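Local coordinates for protein Non-reducing end alpha-L-arabinofuranosidase BoGH43B (Bacteroides ovatus, PDB 5JOZ) that removes terminal non-reducing alpha-L-arabinofuranosyl residues from the side branches of xyloglucan, turning S units into X units during polysaccharide breakdown, at residues Asn14-Ile19 and Val29-Glu34; Gly23-Leu28 and Val41-Asp46; Pro37-Tyr42 and Gly54-Arg59; Tyr88-Asn93 and Pro127-Ile132; Glu202-Ser207 and Asn220-Asn225. All coordinates share one frame; numbering follows the deposited sequence.

Interaction 1: residues Asn14-Ile19 and Val29-Glu34; sequences NPDPSI and VTSTFE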
# COMPACT_ATOMS: atom_id res chain seq x y z
N ASN A 14 -0.40 2.80 1.83
CA ASN A 14 0.83 2.28 2.42
C ASN A 14 0.54 1.76 3.85
O ASN A 14 1.09 2.25 4.84
CB ASN A 14 1.91 3.37 2.42
CG ASN A 14 2.75 3.36 1.15
OD1 ASN A 14 3.41 2.37 0.85
ND2 ASN A 14 2.75 4.47 0.42
N PRO A 15 -0.33 0.75 3.96
CA PRO A 15 -0.73 0.28 5.27
C PRO A 15 0.23 -0.73 5.91
O PRO A 15 1.10 -1.30 5.24
CB PRO A 15 -2.09 -0.39 4.99
CG PRO A 15 -2.23 -0.48 3.50
CD PRO A 15 -0.92 -0.08 2.90
N ASP A 16 0.02 -0.97 7.20
CA ASP A 16 0.66 -2.06 7.96
C ASP A 16 2.19 -1.96 7.93
O ASP A 16 2.87 -2.94 7.58
CB ASP A 16 0.20 -3.42 7.41
CG ASP A 16 -1.30 -3.62 7.48
OD1 ASP A 16 -1.88 -3.40 8.56
OD2 ASP A 16 -1.91 -4.03 6.46
N PRO A 17 2.73 -0.77 8.27
CA PRO A 17 4.16 -0.57 8.11
C PRO A 17 4.97 -1.46 9.02
O PRO A 17 4.63 -1.57 10.21
CB PRO A 17 4.35 0.91 8.49
CG PRO A 17 3.24 1.20 9.43
CD PRO A 17 2.09 0.39 8.91
N SER A 18 6.01 -2.10 8.49
CA SER A 18 7.00 -2.81 9.31
C SER A 18 8.40 -2.31 9.01
O SER A 18 8.78 -2.19 7.84
CB SER A 18 6.91 -4.31 9.11
OG SER A 18 7.84 -4.97 9.92
N ILE A 19 9.18 -2.05 10.06
CA ILE A 19 10.49 -1.38 9.93
C ILE A 19 11.63 -2.21 10.52
O ILE A 19 11.42 -2.98 11.43
CB ILE A 19 10.48 -0.01 10.65
CG1 ILE A 19 11.69 0.84 10.23
CG2 ILE A 19 10.44 -0.15 12.17
CD1 ILE A 19 11.45 2.32 10.41
N VAL A 29 8.41 -1.83 4.89
CA VAL A 29 7.46 -2.45 3.96
C VAL A 29 6.05 -2.13 4.36
O VAL A 29 5.76 -1.96 5.52
CB VAL A 29 7.58 -3.99 3.90
CG1 VAL A 29 8.78 -4.39 3.06
CG2 VAL A 29 7.64 -4.62 5.30
N THR A 30 5.17 -2.14 3.36
CA THR A 30 3.75 -1.93 3.56
C THR A 30 2.98 -2.95 2.75
O THR A 30 3.48 -3.46 1.76
CB THR A 30 3.35 -0.49 3.10
OG1 THR A 30 3.81 -0.25 1.76
CG2 THR A 30 3.98 0.53 4.02
N SER A 31 1.74 -3.22 3.17
CA SER A 31 0.87 -4.19 2.51
C SER A 31 0.26 -3.69 1.18
O SER A 31 -0.01 -2.50 0.99
CB SER A 31 -0.24 -4.65 3.48
OG SER A 31 -0.96 -3.57 4.02
N THR A 32 0.06 -4.63 0.27
CA THR A 32 -0.34 -4.35 -1.12
C THR A 32 -1.61 -5.03 -1.63
O THR A 32 -2.18 -4.60 -2.63
CB THR A 32 0.82 -4.70 -2.07
OG1 THR A 32 1.45 -5.92 -1.64
CG2 THR A 32 1.84 -3.63 -2.05
N PHE A 33 -2.07 -6.10 -0.97
CA PHE A 33 -3.33 -6.75 -1.34
C PHE A 33 -3.26 -7.29 -2.79
O PHE A 33 -2.33 -8.04 -3.11
CB PHE A 33 -4.50 -5.82 -0.99
CG PHE A 33 -4.54 -5.49 0.47
CD1 PHE A 33 -5.12 -6.38 1.37
CD2 PHE A 33 -3.90 -4.38 0.97
CE1 PHE A 33 -5.10 -6.13 2.74
CE2 PHE A 33 -3.89 -4.12 2.33
CZ PHE A 33 -4.49 -4.99 3.22
N GLU A 34 -4.17 -6.89 -3.67
CA GLU A 34 -4.18 -7.44 -5.04
C GLU A 34 -3.13 -6.83 -5.98
O GLU A 34 -3.08 -7.23 -7.15
CB GLU A 34 -5.58 -7.31 -5.68
CG GLU A 34 -5.92 -5.94 -6.26
CD GLU A 34 -6.57 -4.98 -5.27
OE1 GLU A 34 -6.41 -5.18 -4.04
OE2 GLU A 34 -7.25 -4.03 -5.74
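Asn14 OD1 is gripped twice. Thr30 OG1 donates to it across the contact at 2.8 Å, lying in the carbonyl plane on a lone pair, and the phenol of Tyr42 on a neighbouring strand makes a second hydrogen bond. Asn14 ND2 is bound in turn to the backbone oxygen of Thr11, so both ends of the buried amide are held and its flip is defined. The side chains of Asn14 and Thr30 cross obliquely.

Further along, the hydroxyl of Ser31 donates to Asp16 OD2 at 2.7 Å. It meets that oxygen on the anti side, 21° out of the carboxylate plane. Ser31 OG occupies the crowded position between its own N and carbonyl carbon (chi1 54°), and this turns it to the carboxylate. The other oxygen, Asp16 OD1, has a long, weak ion pair with Arg268. Beside the serine, Pro15 CG comes to the edge of the Phe33 ring, 4.2 Å from CE2.

The backbone fixes the frame. Ser31 N binds Pro15 O at 2.9 Å, and Ser18 pairs with Val29 as an antiparallel hydrogen-bonded pair, with Ser18 N to Val29 O and Val29 N to Ser18 O both 3.0 Å. Every touching residue is buried. Ser31 thus acts as a second-shell residue for Asp16, which is inferred to be the proton acceptor. Asp16 sits in the loop leading into strand 18-22, the innermost strand of the first blade, at the central pocket of the five-bladed beta-propeller typical of family 43.

Interaction 2: residues Gly23-Leu28 and Val41-Asp46; sequences GDDFYL and VYHSKD
Asp25 OD1 takes two donors, Lys45 NZ at 2.6 Å in a salt bridge and His43 NE2 at 2.8 Å, and they arrive from opposite faces of the carboxylate plane. The lysine comes on the syn side; the imidazole N-H approaches from above that plane, although the oxygen itself lies in the plane of the His43 ring. Lys45 runs alongside Asp25 and folds its ammonium in at chi4 (-86°). The carboxylate probably favours the histidine tautomer with hydrogen on NE2, while Lys45 offsets its charge. Tyr27 lies beside His43 with its ring nearly parallel, planes at 16°, but slid so far that the centroids are 4.9 Å apart and overlap is slight.

Asp25 and Tyr27 sit on strand 25-29 and His43 on strand 40-44, with Lys45 just after it; these are the antiparallel second and third strands of the first propeller blade. Phe26 pairs with Ser44 and Leu28 with Tyr42 as hydrogen-bonded pairs, while Tyr27 faces His43 at a non-hydrogen-bonded one. On the face bearing Leu28, its CD2 lies 4.1 Å from Tyr42 CD2.

Farther out, Phe87 meets Tyr27 edge-to-face, and Trp305 meets the His43 ring with the planes about 45° apart. At the end of strand 40-44, Ser44 OG accepts from Asp46 N at 3.2 Å in an ST turn and is also bonded to His49 O.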
# COMPACT_ATOMS: atom_id res chain seq x y z
N GLY A 23 22.37 -0.93 10.84
CA GLY A 23 23.42 0.09 10.90
C GLY A 23 22.80 1.47 10.74
O GLY A 23 21.86 1.80 11.46
N ASP A 24 23.31 2.27 9.80
CA ASP A 24 22.75 3.60 9.50
C ASP A 24 21.51 3.58 8.58
O ASP A 24 20.90 4.63 8.35
CB ASP A 24 23.82 4.53 8.89
CG ASP A 24 24.97 4.83 9.86
OD1 ASP A 24 24.70 5.17 11.03
OD2 ASP A 24 26.14 4.73 9.44
N ASP A 25 21.14 2.41 8.07
CA ASP A 25 20.04 2.30 7.10
C ASP A 25 18.75 1.76 7.72
O ASP A 25 18.79 0.85 8.55
CB ASP A 25 20.50 1.44 5.94
CG ASP A 25 21.65 2.08 5.20
OD1 ASP A 25 21.42 3.14 4.58
OD2 ASP A 25 22.78 1.55 5.28
N PHE A 26 17.63 2.36 7.31
CA PHE A 26 16.29 1.93 7.71
C PHE A 26 15.54 1.43 6.50
O PHE A 26 15.62 2.02 5.44
CB PHE A 26 15.50 3.08 8.34
CG PHE A 26 16.10 3.60 9.61
CD1 PHE A 26 17.09 4.57 9.57
CD2 PHE A 26 15.69 3.11 10.84
CE1 PHE A 26 17.66 5.05 10.73
CE2 PHE A 26 16.26 3.59 12.01
CZ PHE A 26 17.24 4.57 11.95
N TYR A 27 14.80 0.34 6.68
CA TYR A 27 14.01 -0.27 5.63
C TYR A 27 12.60 -0.50 6.14
O TYR A 27 12.38 -0.80 7.31
CB TYR A 27 14.66 -1.57 5.19
CG TYR A 27 16.05 -1.35 4.66
CD1 TYR A 27 16.24 -0.83 3.39
CD2 TYR A 27 17.17 -1.63 5.43
CE1 TYR A 27 17.52 -0.59 2.89
CE2 TYR A 27 18.45 -1.41 4.94
CZ TYR A 27 18.61 -0.88 3.68
OH TYR A 27 19.87 -0.65 3.17
N LEU A 28 11.63 -0.38 5.24
CA LEU A 28 10.23 -0.44 5.60
C LEU A 28 9.39 -1.03 4.49
O LEU A 28 9.61 -0.74 3.32
CB LEU A 28 9.75 0.97 5.96
CG LEU A 28 8.36 1.18 6.55
CD1 LEU A 28 8.38 2.44 7.40
CD2 LEU A 28 7.29 1.29 5.47
N VAL A 41 9.51 -2.03 -0.72
CA VAL A 41 10.58 -1.81 0.25
C VAL A 41 11.06 -0.37 0.10
O VAL A 41 11.65 -0.03 -0.92
CB VAL A 41 11.79 -2.72 -0.02
CG1 VAL A 41 12.92 -2.41 0.97
CG2 VAL A 41 11.40 -4.18 0.03
N TYR A 42 10.83 0.45 1.12
CA TYR A 42 11.33 1.82 1.18
C TYR A 42 12.62 1.89 2.01
O TYR A 42 12.81 1.09 2.92
CB TYR A 42 10.27 2.75 1.78
CG TYR A 42 8.93 2.75 1.06
CD1 TYR A 42 8.69 3.62 -0.02
CD2 TYR A 42 7.91 1.90 1.46
CE1 TYR A 42 7.45 3.63 -0.66
CE2 TYR A 42 6.68 1.89 0.82
CZ TYR A 42 6.45 2.76 -0.24
OH TYR A 42 5.21 2.72 -0.88
N HIS A 43 13.48 2.85 1.70
CA HIS A 43 14.78 3.03 2.34
C HIS A 43 14.87 4.45 2.89
O HIS A 43 14.47 5.39 2.23
CB HIS A 43 15.88 2.76 1.32
CG HIS A 43 17.27 2.99 1.82
ND1 HIS A 43 18.31 3.37 0.99
CD2 HIS A 43 17.81 2.88 3.06
CE1 HIS A 43 19.41 3.49 1.70
NE2 HIS A 43 19.14 3.20 2.96
N SER A 44 15.38 4.60 4.12
CA SER A 44 15.66 5.92 4.70
C SER A 44 16.96 5.90 5.52
O SER A 44 17.41 4.84 5.95
CB SER A 44 14.48 6.38 5.56
OG SER A 44 14.64 7.70 6.08
N LYS A 45 17.55 7.08 5.71
CA LYS A 45 18.63 7.31 6.69
C LYS A 45 18.23 8.21 7.87
O LYS A 45 19.00 8.34 8.83
CB LYS A 45 19.86 7.90 5.99
CG LYS A 45 20.38 6.99 4.88
CD LYS A 45 21.77 7.34 4.39
CE LYS A 45 22.39 6.16 3.64
NZ LYS A 45 23.07 5.21 4.56
N ASP A 46 17.03 8.79 7.84
CA ASP A 46 16.57 9.70 8.91
C ASP A 46 15.15 9.41 9.44
O ASP A 46 14.61 10.23 10.20
CB ASP A 46 16.69 11.15 8.43
CG ASP A 46 15.87 11.46 7.16
OD1 ASP A 46 14.91 10.73 6.82
OD2 ASP A 46 16.19 12.46 6.49

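Interaction 3: residues Pro37-Tyr42 and Gly54-Arg59; sequences PGLPVY and GHALSR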
# COMPACT_ATOMS: atom_id res chain seq x y z
N PRO A 37 3.97 -5.19 -8.44
CA PRO A 37 4.62 -6.02 -7.43
C PRO A 37 4.15 -5.76 -5.98
O PRO A 37 3.59 -4.70 -5.65
CB PRO A 37 6.10 -5.71 -7.64
CG PRO A 37 6.15 -4.37 -8.28
CD PRO A 37 4.91 -4.27 -9.11
N GLY A 38 4.34 -6.76 -5.13
CA GLY A 38 3.80 -6.74 -3.78
C GLY A 38 4.86 -6.32 -2.79
O GLY A 38 6.05 -6.51 -3.06
N LEU A 39 4.41 -5.77 -1.66
CA LEU A 39 5.27 -5.40 -0.54
C LEU A 39 6.45 -4.51 -0.92
O LEU A 39 7.59 -4.96 -0.93
CB LEU A 39 5.76 -6.68 0.16
CG LEU A 39 4.67 -7.72 0.45
CD1 LEU A 39 5.22 -8.91 1.24
CD2 LEU A 39 3.50 -7.06 1.16
N PRO A 40 6.17 -3.23 -1.23
CA PRO A 40 7.27 -2.33 -1.56
C PRO A 40 8.23 -2.15 -0.39
O PRO A 40 7.80 -2.13 0.77
CB PRO A 40 6.55 -1.02 -1.90
CG PRO A 40 5.27 -1.10 -1.18
CD PRO A 40 4.88 -2.53 -1.32
N VAL A 41 9.51 -2.03 -0.72
CA VAL A 41 10.58 -1.81 0.25
C VAL A 41 11.06 -0.37 0.10
O VAL A 41 11.65 -0.03 -0.92
CB VAL A 41 11.79 -2.72 -0.02
CG1 VAL A 41 12.92 -2.41 0.97
CG2 VAL A 41 11.40 -4.18 0.03
N TYR A 42 10.83 0.45 1.12
CA TYR A 42 11.33 1.82 1.18
C TYR A 42 12.62 1.89 2.01
O TYR A 42 12.81 1.09 2.92
CB TYR A 42 10.27 2.75 1.78
CG TYR A 42 8.93 2.75 1.06
CD1 TYR A 42 8.69 3.62 -0.02
CD2 TYR A 42 7.91 1.90 1.46
CE1 TYR A 42 7.45 3.63 -0.66
CE2 TYR A 42 6.68 1.89 0.82
CZ TYR A 42 6.45 2.76 -0.24
OH TYR A 42 5.21 2.72 -0.88
N GLY A 54 12.62 -1.21 -4.14
CA GLY A 54 12.27 -2.50 -4.70
C GLY A 54 10.96 -2.97 -4.12
O GLY A 54 10.25 -2.20 -3.46
N HIS A 55 10.63 -4.22 -4.38
CA HIS A 55 9.47 -4.87 -3.79
C HIS A 55 9.90 -6.26 -3.35
O HIS A 55 10.70 -6.91 -4.02
CB HIS A 55 8.33 -4.95 -4.82
CG HIS A 55 7.88 -3.61 -5.32
ND1 HIS A 55 8.61 -2.88 -6.23
CD2 HIS A 55 6.79 -2.87 -5.03
CE1 HIS A 55 8.00 -1.73 -6.46
NE2 HIS A 55 6.89 -1.70 -5.75
N ALA A 56 9.38 -6.72 -2.21
CA ALA A 56 9.72 -8.06 -1.73
C ALA A 56 9.21 -9.12 -2.69
O ALA A 56 9.86 -10.13 -2.89
CB ALA A 56 9.14 -8.30 -0.35
N LEU A 57 8.05 -8.85 -3.30
CA LEU A 57 7.39 -9.81 -4.18
C LEU A 57 7.28 -9.24 -5.62
O LEU A 57 6.20 -8.84 -6.09
CB LEU A 57 6.03 -10.20 -3.58
CG LEU A 57 5.96 -10.50 -2.07
CD1 LEU A 57 4.53 -10.84 -1.69
CD2 LEU A 57 6.91 -11.62 -1.62
N SER A 58 8.44 -9.23 -6.29
CA SER A 58 8.59 -8.71 -7.66
C SER A 58 8.39 -9.75 -8.78
O SER A 58 8.57 -9.42 -9.96
CB SER A 58 9.99 -8.09 -7.83
OG SER A 58 10.25 -7.06 -6.88
N ARG A 59 8.04 -11.00 -8.44
CA ARG A 59 7.86 -12.06 -9.45
C ARG A 59 6.55 -12.81 -9.21
O ARG A 59 6.07 -12.85 -8.08
CB ARG A 59 9.06 -13.03 -9.41
CG ARG A 59 10.39 -12.36 -9.78
CD ARG A 59 11.54 -13.35 -9.93
NE ARG A 59 11.63 -14.32 -8.83
CZ ARG A 59 12.13 -14.09 -7.61
NH1 ARG A 59 12.58 -12.88 -7.27
NH2 ARG A 59 12.16 -15.07 -6.71
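Pro37 points its CG at the face of His55, 3.5 Å from the centroid of the imidazole and only 7° off the ring normal, a CH-pi contact squarely over one face. This is the far end of the antiparallel hairpin of strands 40-44 and 51-55, the outer pair of the first propeller blade, where both segments turn a corner, at Leu39 and at Ala56.

His55 CG is anti to its carbonyl carbon, beside the backbone N (chi1 -60°), which presents the ring face to Pro37. Pro37 follows a cis peptide bond. A second proline touches the same imidazole obliquely: Pro40 CB is 3.6 Å from His55 CD2.

At the corner the contact is carried by aliphatic side chains. Leu39 lies at a slant across Leu57, the methyls CD1 and CD1 of the two residues meeting at 3.6 Å, while Leu39 CB rests 3.8 Å from Ala56 CB. Both leucines also reach Gln75 of the second blade, Leu39 touching Pro78 there and Leu57 touching Phe103 and Val105, so this apolar patch packs one blade against the next.

The backbone keeps its pairing through the bend. Val41 N donates to Gly54 O at 2.8 Å, almost straight at 178°, though from above the carbonyl plane. Ala56 N reaches Leu39 O at 2.8 Å, and Gly38 and Leu57 exchange hydrogen bonds through N and O in both directions. Within 54-59 the corner is also pinned from inside, as Ser58 OG donates to His55 O at 2.9 Å.

Interaction 4: residues Tyr88-Asn93 and Pro127-Ile132; sequences YVIGTN and PSIEFI
Phe131 sets its tip against the flat side of Tyr88, with CZ 3.6 Å above the ring plane and offset toward the rim near CE1. With planes at 51° the rings meet obliquely, neither stacked nor edge-to-face, although the side chains themselves cross at about a right angle. The other side chains interdigitate. Ile129 pushes its CD1 up to Tyr88 CB at 3.6 Å, while its CG2 branch meets Ile90 CD1 at 3.8 Å; with CG1 set between its own N and carbonyl carbon (chi1 47°), the two branches spread to reach both neighbours. Ile90 in turn fits between Ile129 and Pro127: its CD1 is 4.0 Å from Pro127 CB, and its CG2 lies 3.3 Å from Pro127 O. The proline ring is the last bump, with CD 3.1 Å from Thr92 OG1, a hydroxyl already bonded to Tyr124 O, and CG against Gly91 O.

Tyr88, Ile90 and Thr92 thus alternate along one strand, and Ile129 and Phe131 along strand 128-132, with Pro127 just ahead of it. The strands run nearly antiparallel at 158°, yet their axes approach no closer than 7.4 Å, and the two are joined by packing, with no backbone pairing. Strand 86-94 belongs to the second blade and strand 128-132 opens the third, so this is a blade-to-blade interface of the five-bladed propeller, with Pro127 next in sequence to Asp126, the inferred pKa-modulating site.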
# COMPACT_ATOMS: atom_id res chain seq x y z
N TYR A 88 14.58 -10.63 5.98
CA TYR A 88 13.45 -11.56 5.97
C TYR A 88 12.16 -10.75 5.93
O TYR A 88 12.02 -9.77 6.68
CB TYR A 88 13.44 -12.41 7.25
CG TYR A 88 14.58 -13.39 7.38
CD1 TYR A 88 15.84 -12.97 7.79
CD2 TYR A 88 14.40 -14.74 7.10
CE1 TYR A 88 16.89 -13.86 7.91
CE2 TYR A 88 15.45 -15.64 7.22
CZ TYR A 88 16.69 -15.19 7.63
OH TYR A 88 17.74 -16.07 7.74
N VAL A 89 11.24 -11.14 5.05
CA VAL A 89 9.92 -10.55 5.01
C VAL A 89 8.87 -11.64 5.05
O VAL A 89 8.77 -12.43 4.12
CB VAL A 89 9.71 -9.67 3.77
CG1 VAL A 89 8.26 -9.20 3.69
CG2 VAL A 89 10.63 -8.47 3.82
N ILE A 90 8.07 -11.64 6.12
CA ILE A 90 7.01 -12.63 6.33
C ILE A 90 5.68 -11.91 6.14
O ILE A 90 5.53 -10.76 6.54
CB ILE A 90 7.14 -13.30 7.73
CG1 ILE A 90 6.35 -14.62 7.79
CG2 ILE A 90 6.66 -12.40 8.86
CD1 ILE A 90 6.58 -15.42 9.05
N GLY A 91 4.72 -12.57 5.51
CA GLY A 91 3.36 -12.04 5.38
C GLY A 91 2.37 -13.14 5.12
O GLY A 91 2.70 -14.33 5.22
N THR A 92 1.14 -12.76 4.79
CA THR A 92 0.10 -13.71 4.40
C THR A 92 -0.53 -13.34 3.05
O THR A 92 -0.84 -12.18 2.82
CB THR A 92 -1.01 -13.76 5.45
OG1 THR A 92 -0.45 -13.58 6.75
CG2 THR A 92 -1.74 -15.10 5.40
N ASN A 93 -0.72 -14.33 2.18
CA ASN A 93 -1.43 -14.18 0.90
C ASN A 93 -2.79 -14.90 1.02
O ASN A 93 -2.83 -16.11 1.24
CB ASN A 93 -0.56 -14.79 -0.21
CG ASN A 93 -1.20 -14.72 -1.59
OD1 ASN A 93 -2.37 -15.05 -1.79
ND2 ASN A 93 -0.40 -14.31 -2.57
N PRO A 127 1.44 -12.43 10.61
CA PRO A 127 2.56 -13.17 11.19
C PRO A 127 3.72 -12.22 11.43
O PRO A 127 4.00 -11.39 10.58
CB PRO A 127 2.92 -14.17 10.10
CG PRO A 127 2.51 -13.49 8.83
CD PRO A 127 1.26 -12.74 9.18
N SER A 128 4.37 -12.33 12.58
CA SER A 128 5.55 -11.52 12.86
C SER A 128 6.70 -12.40 13.23
O SER A 128 6.50 -13.48 13.77
CB SER A 128 5.26 -10.54 13.99
OG SER A 128 6.34 -9.64 14.14
N ILE A 129 7.92 -11.93 12.95
CA ILE A 129 9.13 -12.64 13.35
C ILE A 129 10.05 -11.72 14.13
O ILE A 129 9.98 -10.51 13.98
CB ILE A 129 9.90 -13.27 12.15
CG1 ILE A 129 10.07 -12.28 10.99
CG2 ILE A 129 9.18 -14.52 11.64
CD1 ILE A 129 11.06 -12.74 9.94
N GLU A 130 10.87 -12.31 14.99
CA GLU A 130 11.92 -11.59 15.67
C GLU A 130 13.10 -12.53 15.95
O GLU A 130 12.90 -13.70 16.26
CB GLU A 130 11.40 -11.01 16.98
CG GLU A 130 12.38 -10.06 17.66
CD GLU A 130 12.58 -8.74 16.93
OE1 GLU A 130 13.63 -8.10 17.17
OE2 GLU A 130 11.69 -8.33 16.14
N PHE A 131 14.31 -11.97 15.86
CA PHE A 131 15.53 -12.70 16.14
C PHE A 131 16.09 -12.35 17.51
O PHE A 131 16.58 -11.23 17.70
CB PHE A 131 16.55 -12.39 15.06
CG PHE A 131 16.19 -12.97 13.74
CD1 PHE A 131 16.49 -14.30 13.44
CD2 PHE A 131 15.52 -12.21 12.78
CE1 PHE A 131 16.15 -14.85 12.21
CE2 PHE A 131 15.18 -12.76 11.55
CZ PHE A 131 15.49 -14.08 11.26
N ILE A 132 16.02 -13.29 18.44
CA ILE A 132 16.48 -13.10 19.82
C ILE A 132 17.19 -14.37 20.31
O ILE A 132 16.65 -15.46 20.15
CB ILE A 132 15.30 -12.84 20.80
CG1 ILE A 132 14.45 -11.63 20.39
CG2 ILE A 132 15.82 -12.65 22.23
CD1 ILE A 132 13.04 -11.63 20.98

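Interaction 5: residues Glu202-Ser207 and Asn220-Asn225; sequences EVIQRS and NPVLSN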
# COMPACT_ATOMS: atom_id res chain seq x y z
N GLU A 202 -2.95 0.93 19.75
CA GLU A 202 -1.86 -0.02 19.99
C GLU A 202 -1.78 -0.24 21.49
O GLU A 202 -1.88 0.71 22.26
CB GLU A 202 -0.54 0.52 19.47
CG GLU A 202 0.55 -0.54 19.35
CD GLU A 202 0.37 -1.49 18.16
OE1 GLU A 202 -0.47 -1.24 17.28
OE2 GLU A 202 1.11 -2.48 18.10
N VAL A 203 -1.60 -1.50 21.89
CA VAL A 203 -1.47 -1.87 23.30
C VAL A 203 -0.25 -2.76 23.50
O VAL A 203 0.27 -3.32 22.54
CB VAL A 203 -2.75 -2.58 23.85
CG1 VAL A 203 -3.98 -1.70 23.63
CG2 VAL A 203 -2.97 -3.96 23.24
N ILE A 204 0.22 -2.89 24.74
CA ILE A 204 1.41 -3.70 25.02
C ILE A 204 1.29 -4.49 26.32
O ILE A 204 0.51 -4.14 27.21
CB ILE A 204 2.69 -2.84 24.95
CG1 ILE A 204 3.95 -3.71 24.78
CG2 ILE A 204 2.79 -1.90 26.14
CD1 ILE A 204 5.19 -2.93 24.40
N GLN A 205 2.03 -5.60 26.40
CA GLN A 205 2.14 -6.43 27.60
C GLN A 205 3.52 -7.07 27.63
O GLN A 205 4.21 -7.12 26.60
CB GLN A 205 1.04 -7.50 27.59
CG GLN A 205 0.98 -8.34 26.32
CD GLN A 205 -0.23 -9.25 26.28
OE1 GLN A 205 -0.45 -10.05 27.19
NE2 GLN A 205 -1.02 -9.13 25.23
N ARG A 206 3.93 -7.57 28.80
CA ARG A 206 5.27 -8.12 28.95
C ARG A 206 5.36 -9.29 29.93
O ARG A 206 4.48 -9.52 30.76
CB ARG A 206 6.25 -7.01 29.35
CG ARG A 206 6.36 -6.76 30.85
CD ARG A 206 7.06 -5.44 31.14
NE ARG A 206 7.05 -5.11 32.56
CZ ARG A 206 7.54 -3.99 33.09
NH1 ARG A 206 8.11 -3.05 32.34
NH2 ARG A 206 7.46 -3.81 34.41
N SER A 207 6.46 -10.03 29.82
CA SER A 207 6.74 -11.17 30.68
C SER A 207 8.25 -11.32 30.90
O SER A 207 9.05 -10.87 30.08
CB SER A 207 6.16 -12.42 30.04
OG SER A 207 6.57 -13.59 30.71
N ASN A 220 -1.41 1.62 28.99
CA ASN A 220 -2.12 1.38 27.73
C ASN A 220 -3.16 2.48 27.47
O ASN A 220 -3.75 3.00 28.42
CB ASN A 220 -2.79 0.00 27.73
CG ASN A 220 -1.84 -1.09 27.23
OD1 ASN A 220 -0.90 -0.82 26.49
ND2 ASN A 220 -2.09 -2.33 27.65
N PRO A 221 -3.38 2.88 26.21
CA PRO A 221 -2.69 2.38 25.04
C PRO A 221 -1.34 3.05 24.75
O PRO A 221 -1.05 4.14 25.27
CB PRO A 221 -3.67 2.72 23.92
CG PRO A 221 -4.29 3.99 24.36
CD PRO A 221 -4.27 4.00 25.87
N VAL A 222 -0.55 2.41 23.90
CA VAL A 222 0.75 2.93 23.50
C VAL A 222 0.58 4.12 22.55
O VAL A 222 1.23 5.16 22.71
CB VAL A 222 1.60 1.82 22.85
CG1 VAL A 222 2.88 2.38 22.24
CG2 VAL A 222 1.91 0.73 23.88
N LEU A 223 -0.29 3.95 21.56
CA LEU A 223 -0.65 5.05 20.67
C LEU A 223 -2.08 4.86 20.18
O LEU A 223 -2.51 3.74 19.93
CB LEU A 223 0.35 5.22 19.51
CG LEU A 223 0.74 3.96 18.73
CD1 LEU A 223 -0.19 3.67 17.56
CD2 LEU A 223 2.15 4.12 18.21
N SER A 224 -2.81 5.97 20.14
CA SER A 224 -4.17 6.03 19.62
C SER A 224 -4.65 7.47 19.53
O SER A 224 -4.31 8.28 20.38
CB SER A 224 -5.15 5.28 20.52
OG SER A 224 -6.45 5.34 19.94
N ASN A 225 -5.45 7.76 18.50
CA ASN A 225 -6.18 9.04 18.36
C ASN A 225 -7.69 8.92 18.65
O ASN A 225 -8.47 9.82 18.37
CB ASN A 225 -5.92 9.64 16.97
CG ASN A 225 -4.51 10.14 16.82
OD1 ASN A 225 -3.61 9.66 17.51
ND2 ASN A 225 -4.29 11.10 15.93
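Asn220 reaches across to the backbone of Ile204 with both arms of its amide. From CB the side chain passes Val203, with CG 3.8 Å from Val203 CB. At the tip OD1 accepts from Ile204 N at 2.9 Å, with the donor tilted 21° from the carbonyl plane, and also lies close to Val203 CA. The other arm, ND2, donates to Ile204 O at 3.2 Å, in the plane of that carbonyl and on a lone pair. The amide therefore pairs with both backbone polar atoms of one residue, which fixes its flip.

A cis peptide bond precedes Pro221, whose CB rests 3.2 Å from Glu202 O. The same oxygen accepts from Val222 N at 2.7 Å, and Glu202 N donates to Leu223 O at 2.8 Å, nearly straight at 172°. Val222 and Ile204 touch through their CG2 methyls, 3.6 Å apart, and Leu223 CD1 covers Glu202 CB. The Glu202 chain bends away at chi2, and its OE1 binds Ala239 N of the next blade.

Strand 201-207 is the third of the fourth blade. The short outer strand 215-216 pairs along it, and the loop 220-225 continues along the same edge, extending the outer edge of the third strand of this propeller blade.

Overall arrangement
Interactions 1, 2 and 3 all belong to the first blade. Interactions 2 and 3 share Val41 and Tyr42 on strand 40-44, and interaction 1 joins interaction 3 through Thr32 OG1, 3.0 Å from Leu39 N. Interaction 3 then leads to the second blade, where Leu39 CD1 lies 3.9 Å from Val89 CG1 of interaction 4; that contact bridges to the third blade. Interaction 5, in the fourth, is separate, its centre about 21 Å from that of interaction 1. The inferred catalytic residues cluster centrally: the side chain of Asp16 in interaction 1 is about 5 Å from that of Asp126 and about 6 Å from that of Glu176, whereas the side chain of Glu202 in interaction 5 is about 8 Å from that of Glu176.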